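Local coordinates for TnpArep for protein (Escherichia coli, PDB 4ER8) that binds repetitive extragenic palindrome hairpins and cleaves and recombines the single-stranded DNA that flanks them, as an HUH-type tyrosine transposase, at residues H59-W64 with V113-I118; T13-V18 with F157-R162. One frame throughout, in Å; residues are numbered along the deposited sequence.

Contact 1: residues H59-W64 with V113-I118. With NI (nickel (II) ion), chain C.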
loop_
_atom_site.group_PDB
_atom_site.type_symbol
_atom_site.label_atom_id
_atom_site.label_comp_id
_atom_site.label_asym_id
_atom_site.label_seq_id
_atom_site.Cartn_x
_atom_site.Cartn_y
_atom_site.Cartn_z
ATOM N N HIS A 59 6.362 -1.919 -6.144
ATOM C CA HIS A 59 5.096 -1.203 -5.942
ATOM C C HIS A 59 4.523 -1.630 -4.617
ATOM O O HIS A 59 5.023 -2.576 -3.995
ATOM C CB HIS A 59 4.093 -1.491 -7.078
ATOM C CG HIS A 59 3.381 -2.810 -6.987
ATOM N ND1 HIS A 59 4.011 -4.024 -7.181
ATOM C CD2 HIS A 59 2.066 -3.099 -6.802
ATOM C CE1 HIS A 59 3.115 -5.001 -7.102
ATOM N NE2 HIS A 59 1.930 -4.466 -6.853
ATOM N N MET A 60 3.482 -0.951 -4.169
ATOM C CA MET A 60 2.895 -1.298 -2.914
ATOM C C MET A 60 1.424 -1.000 -2.993
ATOM O O MET A 60 1.002 -0.181 -3.821
ATOM C CB MET A 60 3.581 -0.546 -1.767
ATOM C CG MET A 60 3.446 0.962 -1.710
ATOM S SD MET A 60 4.813 1.741 -0.706
ATOM C CE MET A 60 4.472 3.438 -0.971
ATOM N N HIS A 61 0.645 -1.683 -2.158
ATOM C CA HIS A 61 -0.766 -1.435 -1.996
ATOM C C HIS A 61 -1.019 -1.250 -0.533
ATOM O O HIS A 61 -0.388 -1.928 0.283
ATOM C CB HIS A 61 -1.545 -2.657 -2.406
ATOM C CG HIS A 61 -1.282 -3.110 -3.796
ATOM N ND1 HIS A 61 -1.863 -2.513 -4.896
ATOM C CD2 HIS A 61 -0.527 -4.125 -4.274
ATOM C CE1 HIS A 61 -1.455 -3.121 -5.997
ATOM N NE2 HIS A 61 -0.655 -4.113 -5.648
ATOM N N CYS A 62 -1.954 -0.387 -0.162
ATOM C CA CYS A 62 -2.252 -0.286 1.269
ATOM C C CYS A 62 -3.638 0.291 1.599
ATOM O O CYS A 62 -4.326 0.814 0.730
ATOM C CB CYS A 62 -1.150 0.499 1.948
ATOM S SG CYS A 62 -1.189 2.192 1.445
ATOM N N ILE A 63 -4.049 0.167 2.856
ATOM C CA ILE A 63 -5.305 0.771 3.354
ATOM C C ILE A 63 -5.102 1.695 4.564
ATOM O O ILE A 63 -4.480 1.282 5.554
ATOM C CB ILE A 63 -6.308 -0.290 3.747
ATOM C CG1 ILE A 63 -6.625 -1.194 2.551
ATOM C CG2 ILE A 63 -7.563 0.372 4.218
ATOM C CD1 ILE A 63 -7.325 -2.534 2.918
ATOM N N TRP A 64 -5.612 2.924 4.475
ATOM C CA TRP A 64 -5.498 3.903 5.584
ATOM C C TRP A 64 -6.843 4.360 6.082
ATOM O O TRP A 64 -7.835 4.360 5.350
ATOM C CB TRP A 64 -4.813 5.217 5.180
ATOM C CG TRP A 64 -3.457 5.135 4.631
ATOM C CD1 TRP A 64 -2.617 4.079 4.685
ATOM C CD2 TRP A 64 -2.742 6.198 3.986
ATOM N NE1 TRP A 64 -1.433 4.394 4.051
ATOM C CE2 TRP A 64 -1.480 5.698 3.636
ATOM C CE3 TRP A 64 -3.056 7.519 3.664
ATOM C CZ2 TRP A 64 -0.520 6.473 2.948
ATOM C CZ3 TRP A 64 -2.098 8.299 2.974
ATOM C CH2 TRP A 64 -0.853 7.766 2.626
ATOM N N VAL A 113 -8.383 -6.007 2.111
ATOM C CA VAL A 113 -7.271 -6.415 2.995
ATOM C C VAL A 113 -6.680 -7.740 2.455
ATOM O O VAL A 113 -5.466 -7.897 2.383
ATOM C CB VAL A 113 -7.648 -6.597 4.495
ATOM C CG1 VAL A 113 -6.488 -7.209 5.232
ATOM C CG2 VAL A 113 -8.087 -5.286 5.212
ATOM N N ASP A 114 -7.549 -8.678 2.084
ATOM C CA ASP A 114 -7.168 -9.962 1.562
ATOM C C ASP A 114 -6.295 -9.704 0.330
ATOM O O ASP A 114 -5.175 -10.264 0.184
ATOM C CB ASP A 114 -8.407 -10.735 1.090
ATOM C CG ASP A 114 -9.302 -11.257 2.234
ATOM O OD1 ASP A 114 -8.982 -11.215 3.454
ATOM O OD2 ASP A 114 -10.374 -11.759 1.859
ATOM N N TYR A 115 -6.817 -8.853 -0.557
ATOM C CA TYR A 115 -6.139 -8.545 -1.785
ATOM C C TYR A 115 -4.726 -8.100 -1.458
ATOM O O TYR A 115 -3.766 -8.431 -2.176
ATOM C CB TYR A 115 -6.823 -7.407 -2.505
ATOM C CG TYR A 115 -6.208 -7.203 -3.865
ATOM C CD1 TYR A 115 -6.776 -7.777 -5.011
ATOM C CD2 TYR A 115 -5.047 -6.451 -4.020
ATOM C CE1 TYR A 115 -6.224 -7.567 -6.271
ATOM C CE2 TYR A 115 -4.484 -6.230 -5.298
ATOM C CZ TYR A 115 -5.079 -6.797 -6.407
ATOM O OH TYR A 115 -4.492 -6.629 -7.647
ATOM N N ILE A 116 -4.594 -7.327 -0.381
ATOM C CA ILE A 116 -3.295 -6.867 -0.057
ATOM C C ILE A 116 -2.385 -8.041 0.294
ATOM O O ILE A 116 -1.341 -8.198 -0.345
ATOM C CB ILE A 116 -3.315 -5.791 1.010
ATOM C CG1 ILE A 116 -3.703 -4.457 0.344
ATOM C CG2 ILE A 116 -1.937 -5.732 1.681
ATOM C CD1 ILE A 116 -4.407 -3.485 1.213
ATOM N N TYR A 117 -2.810 -8.874 1.249
ATOM C CA TYR A 117 -1.976 -9.965 1.735
ATOM C C TYR A 117 -1.758 -11.072 0.700
ATOM O O TYR A 117 -0.729 -11.741 0.734
ATOM C CB TYR A 117 -2.468 -10.531 3.094
ATOM C CG TYR A 117 -2.500 -9.476 4.199
ATOM C CD1 TYR A 117 -3.559 -9.408 5.123
ATOM C CD2 TYR A 117 -1.486 -8.513 4.298
ATOM C CE1 TYR A 117 -3.586 -8.404 6.115
ATOM C CE2 TYR A 117 -1.507 -7.535 5.281
ATOM C CZ TYR A 117 -2.557 -7.472 6.172
ATOM O OH TYR A 117 -2.549 -6.473 7.135
ATOM N N ILE A 118 -2.707 -11.264 -0.211
ATOM C CA ILE A 118 -2.543 -12.221 -1.303
ATOM C C ILE A 118 -1.601 -11.735 -2.391
ATOM O O ILE A 118 -1.105 -12.508 -3.203
ATOM C CB ILE A 118 -3.881 -12.538 -1.950
ATOM C CG1 ILE A 118 -4.607 -13.583 -1.119
ATOM C CG2 ILE A 118 -3.717 -13.086 -3.343
ATOM C CD1 ILE A 118 -6.134 -13.521 -1.316
HETATM NI NI NI C . 0.154 -5.561 -6.762
#

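Contact 2: residues T13-V18 with F157-R162. With NI (nickel (II) ion), chain C; nucleotides of chain B.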
loop_
_atom_site.group_PDB
_atom_site.type_symbol
_atom_site.label_atom_id
_atom_site.label_comp_id
_atom_site.label_asym_id
_atom_site.label_seq_id
_atom_site.Cartn_x
_atom_site.Cartn_y
_atom_site.Cartn_z
ATOM N N THR A 13 -11.765 5.858 4.942
ATOM C CA THR A 13 -10.854 4.768 4.796
ATOM C C THR A 13 -10.664 4.577 3.308
ATOM O O THR A 13 -11.627 4.701 2.552
ATOM C CB THR A 13 -11.448 3.515 5.470
ATOM O OG1 THR A 13 -11.435 3.712 6.907
ATOM C CG2 THR A 13 -10.622 2.269 5.137
ATOM N N TRP A 14 -9.439 4.296 2.872
ATOM C CA TRP A 14 -9.175 4.107 1.462
ATOM C C TRP A 14 -8.095 3.059 1.209
ATOM O O TRP A 14 -7.284 2.720 2.098
ATOM C CB TRP A 14 -8.655 5.394 0.820
ATOM C CG TRP A 14 -9.507 6.635 0.832
ATOM C CD1 TRP A 14 -10.292 7.106 -0.203
ATOM C CD2 TRP A 14 -9.592 7.613 1.868
ATOM N NE1 TRP A 14 -10.862 8.308 0.154
ATOM C CE2 TRP A 14 -10.454 8.628 1.420
ATOM C CE3 TRP A 14 -9.033 7.720 3.131
ATOM C CZ2 TRP A 14 -10.787 9.710 2.202
ATOM C CZ3 TRP A 14 -9.328 8.776 3.888
ATOM C CH2 TRP A 14 -10.201 9.779 3.431
ATOM N N PHE A 15 -8.077 2.604 -0.049
ATOM C CA PHE A 15 -7.125 1.637 -0.562
ATOM C C PHE A 15 -6.295 2.385 -1.596
ATOM O O PHE A 15 -6.870 3.185 -2.361
ATOM C CB PHE A 15 -7.884 0.539 -1.280
ATOM C CG PHE A 15 -6.992 -0.416 -2.053
ATOM C CD1 PHE A 15 -6.399 -1.470 -1.432
ATOM C CD2 PHE A 15 -6.736 -0.215 -3.401
ATOM C CE1 PHE A 15 -5.564 -2.334 -2.145
ATOM C CE2 PHE A 15 -5.936 -1.061 -4.104
ATOM C CZ PHE A 15 -5.366 -2.139 -3.485
ATOM N N PHE A 16 -4.983 2.119 -1.640
ATOM C CA PHE A 16 -4.093 2.853 -2.528
ATOM C C PHE A 16 -3.097 1.907 -3.154
ATOM O O PHE A 16 -2.822 0.857 -2.602
ATOM C CB PHE A 16 -3.294 3.931 -1.791
ATOM C CG PHE A 16 -4.107 4.938 -1.048
ATOM C CD1 PHE A 16 -4.230 4.865 0.310
ATOM C CD2 PHE A 16 -4.699 5.971 -1.681
ATOM C CE1 PHE A 16 -4.912 5.833 1.043
ATOM C CE2 PHE A 16 -5.427 6.957 -0.951
ATOM C CZ PHE A 16 -5.522 6.876 0.414
ATOM N N THR A 17 -2.554 2.286 -4.305
ATOM C CA THR A 17 -1.584 1.476 -5.037
ATOM C C THR A 17 -0.597 2.512 -5.510
ATOM O O THR A 17 -0.970 3.511 -6.187
ATOM C CB THR A 17 -2.208 0.759 -6.270
ATOM O OG1 THR A 17 -3.090 -0.299 -5.845
ATOM C CG2 THR A 17 -1.122 0.105 -7.118
ATOM N N VAL A 18 0.662 2.335 -5.106
ATOM C CA VAL A 18 1.724 3.234 -5.535
ATOM C C VAL A 18 2.792 2.368 -6.227
ATOM O O VAL A 18 3.281 1.352 -5.681
ATOM C CB VAL A 18 2.289 3.965 -4.369
ATOM C CG1 VAL A 18 3.499 4.692 -4.764
ATOM C CG2 VAL A 18 1.239 4.907 -3.736
ATOM N N PHE A 157 -10.157 -7.776 -9.700
ATOM C CA PHE A 157 -10.842 -6.488 -9.848
ATOM C C PHE A 157 -9.761 -5.435 -10.006
ATOM O O PHE A 157 -8.680 -5.572 -9.465
ATOM C CB PHE A 157 -11.778 -6.164 -8.689
ATOM C CG PHE A 157 -11.079 -5.993 -7.370
ATOM C CD1 PHE A 157 -10.379 -4.811 -7.075
ATOM C CD2 PHE A 157 -11.128 -7.008 -6.406
ATOM C CE1 PHE A 157 -9.710 -4.657 -5.842
ATOM C CE2 PHE A 157 -10.469 -6.866 -5.163
ATOM C CZ PHE A 157 -9.759 -5.682 -4.885
ATOM N N SER A 158 -10.032 -4.414 -10.803
ATOM C CA SER A 158 -9.068 -3.365 -11.097
ATOM C C SER A 158 -8.733 -2.580 -9.826
ATOM O O SER A 158 -9.621 -2.254 -9.060
ATOM C CB SER A 158 -9.642 -2.439 -12.162
ATOM O OG SER A 158 -10.522 -1.545 -11.538
ATOM N N ALA A 159 -7.447 -2.267 -9.644
ATOM C CA ALA A 159 -6.866 -1.998 -8.328
ATOM C C ALA A 159 -5.587 -1.146 -8.434
ATOM O O ALA A 159 -4.753 -1.137 -7.524
ATOM C CB ALA A 159 -6.541 -3.314 -7.677
ATOM N N GLY A 160 -5.409 -0.473 -9.559
ATOM C CA GLY A 160 -4.251 0.356 -9.765
ATOM C C GLY A 160 -2.982 -0.340 -10.206
ATOM O O GLY A 160 -1.974 0.333 -10.441
ATOM N N GLU A 161 -2.993 -1.675 -10.316
ATOM C CA GLU A 161 -1.785 -2.383 -10.820
ATOM C C GLU A 161 -1.278 -1.855 -12.180
ATOM O O GLU A 161 -2.064 -1.414 -13.048
ATOM C CB GLU A 161 -1.970 -3.899 -10.897
ATOM C CG GLU A 161 -2.496 -4.595 -9.621
ATOM C CD GLU A 161 -1.434 -4.916 -8.593
ATOM O OE1 GLU A 161 -0.293 -4.399 -8.670
ATOM O OE2 GLU A 161 -1.735 -5.702 -7.671
ATOM N N ARG A 162 0.050 -1.903 -12.350
ATOM C CA ARG A 162 0.673 -1.609 -13.635
ATOM C C ARG A 162 0.145 -2.557 -14.716
ATOM O O ARG A 162 -0.175 -3.722 -14.430
ATOM C CB ARG A 162 2.193 -1.623 -13.527
ATOM C CG ARG A 162 2.831 -2.948 -13.639
ATOM C CD ARG A 162 4.183 -2.979 -12.882
ATOM N NE ARG A 162 5.029 -1.872 -13.258
ATOM C CZ ARG A 162 5.914 -1.289 -12.464
ATOM N NH1 ARG A 162 6.093 -1.700 -11.221
ATOM N NH2 ARG A 162 6.620 -0.266 -12.929
HETATM NI NI NI C . 0.154 -5.561 -6.762
ATOM P P DG B 4 -3.911 8.117 -17.532
ATOM O OP1 DG B 4 -3.904 9.589 -17.656
ATOM O OP2 DG B 4 -4.489 7.220 -18.556
ATOM O "O5'" DG B 4 -2.375 7.737 -17.361
ATOM C "C5'" DG B 4 -1.572 8.305 -16.361
ATOM C "C4'" DG B 4 -0.369 7.402 -16.167
ATOM O "O4'" DG B 4 -0.892 6.112 -15.755
ATOM C "C3'" DG B 4 0.484 7.114 -17.408
ATOM O "O3'" DG B 4 1.791 6.866 -16.976
ATOM C "C2'" DG B 4 -0.109 5.811 -17.944
ATOM C "C1'" DG B 4 -0.363 5.090 -16.628
ATOM N N9 DG B 4 -1.341 3.985 -16.658
ATOM C C8 DG B 4 -2.299 3.727 -17.606
ATOM N N7 DG B 4 -3.047 2.691 -17.360
ATOM C C5 DG B 4 -2.556 2.222 -16.150
ATOM C C6 DG B 4 -2.975 1.109 -15.343
ATOM O O6 DG B 4 -3.903 0.301 -15.597
ATOM N N1 DG B 4 -2.237 0.962 -14.154
ATOM C C2 DG B 4 -1.243 1.810 -13.790
ATOM N N2 DG B 4 -0.622 1.509 -12.646
ATOM N N3 DG B 4 -0.833 2.854 -14.527
ATOM C C4 DG B 4 -1.527 3.010 -15.696
ATOM P P DA B 3 -9.078 7.638 -15.240
ATOM O OP1 DA B 3 -8.377 8.918 -15.120
ATOM O OP2 DA B 3 -10.015 7.580 -16.368
ATOM O "O5'" DA B 3 -8.217 6.294 -15.264
ATOM C "C5'" DA B 3 -7.259 5.994 -14.274
ATOM C "C4'" DA B 3 -5.998 6.835 -14.518
ATOM O "O4'" DA B 3 -5.032 6.591 -13.473
ATOM C "C3'" DA B 3 -5.258 6.628 -15.816
ATOM O "O3'" DA B 3 -4.627 7.815 -16.090
ATOM C "C2'" DA B 3 -4.236 5.569 -15.422
ATOM C "C1'" DA B 3 -3.859 6.046 -14.014
ATOM N N9 DA B 3 -3.457 5.072 -12.994
ATOM C C8 DA B 3 -3.907 3.794 -12.802
ATOM N N7 DA B 3 -3.359 3.201 -11.769
ATOM C C5 DA B 3 -2.483 4.146 -11.255
ATOM C C6 DA B 3 -1.589 4.135 -10.156
ATOM N N6 DA B 3 -1.396 3.090 -9.298
ATOM N N1 DA B 3 -0.911 5.277 -9.937
ATOM C C2 DA B 3 -1.095 6.303 -10.753
ATOM N N3 DA B 3 -1.878 6.412 -11.815
ATOM C C4 DA B 3 -2.555 5.297 -11.996
#

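Contact 1: residues H59-W64 with V113-I118
Y115 sets the edge of its ring against the face of an imidazole that is itself a metal ligand, H61. Y115 CE2 lies over that face, 4.4 Å from H61 NE2, and the two planes stand at 86°, a T-shaped stack. H61 points its CB at the helix, with CG anti to the carbonyl carbon (chi1 -57°), and its NE2 binds the nickel ion at 2.0 Å. H59 NE2 binds it at 2.1 Å, and N119, H123 and E161 complete the site. The nitrogen of H61 turned from the metal, ND1, is probably hydrogen-bonded to T17 OG1, which would fix the rotation of the ring.

H59, M60 and H61 form the His-hydrophobic-His core of the HUH motif, on an inner strand of an RRM-like antiparallel sheet. Helix 106-122 runs roughly antiparallel to this strand, at 152° between the segments. It carries Y115, whose OH is hydrogen-bonded to E161 OE2 close to the metal, a placement consistent with the nucleophilic tyrosine of such nucleases.

Away from the metal the contact is apolar. I116 reaches across with its CG1 branch: CG1 meets H61 CB at 3.9 Å, and CD1 lies 3.5 Å from I63 CG1 and 3.9 Å from C62 CA. An alanine here would probably open a gap under the strand, leaving H61 CB and I63 CG1 without this helix partner. Beyond it, I63 CD1 meets V113 CG2 at 3.7 Å, the two side chains crossing at about a right angle, while M60 and C62 face W77 of helix 73-87 on the other side of the sheet.

Contact 2: residues T13-V18 with F157-R162
T17 and A159 are joined by the one direct hydrogen bond between these segments: T17 OG1 donates to A159 O over 2.5 Å, nearly along the C=O axis (C=O...donor angle 161°). T17 CG2, anti to its backbone N, lies instead beside the next carbonyl, 3.4 Å from G160 O.

F15 makes the apolar contact, CE2 lying loosely near A159 CB; A159 O sits at the ring edge, in its plane, 3.6 Å from the same CE2.

Backbone carbonyls take hydrogen bonds from two bases of the bound DNA, consistent with sequence-specific binding. G160 O accepts hydrogen bonds from N6 of DA3 at 3.0 Å and N2 of DG4 at 2.8 Å, both of chain B. E161 O accepts one from N1 of DG4 of chain B at 2.6 Å, and T17 O a weak one from N6 of DA3 of chain B.

The side chain of E161 turns to the metal, gripping nickel through both oxygens, OE1 at 2.3 Å and OE2 at 2.1 Å; OE2 is also hydrogen-bonded to Y115 OH.

The loop lies against strand 13-19, which runs between strands 59-65 and 99-102; A159 also touches Y115 of helix 106-122, and F15 packs on I116 of that helix.

Both contacts are largely buried and are built on neighbouring inner strands of one sheet, paired through backbone bonds such as that of M60 with V18. Contact 1 covers its strand with a helix, and contact 2 with an irregular loop near the chain's end. Along the chain, contact 1 is nested inside the loop closed by contact 2. Their chemistry differs with these elements: the helix offers aromatic and aliphatic side chains to the strand, whereas the loop offers carbonyl oxygens, some to T17 and others to DNA bases. Contact 1 is nearer the chain centre. Nickel unites them, drawing two ligands from strand 59-64 and a bidentate carboxylate from loop 157-162.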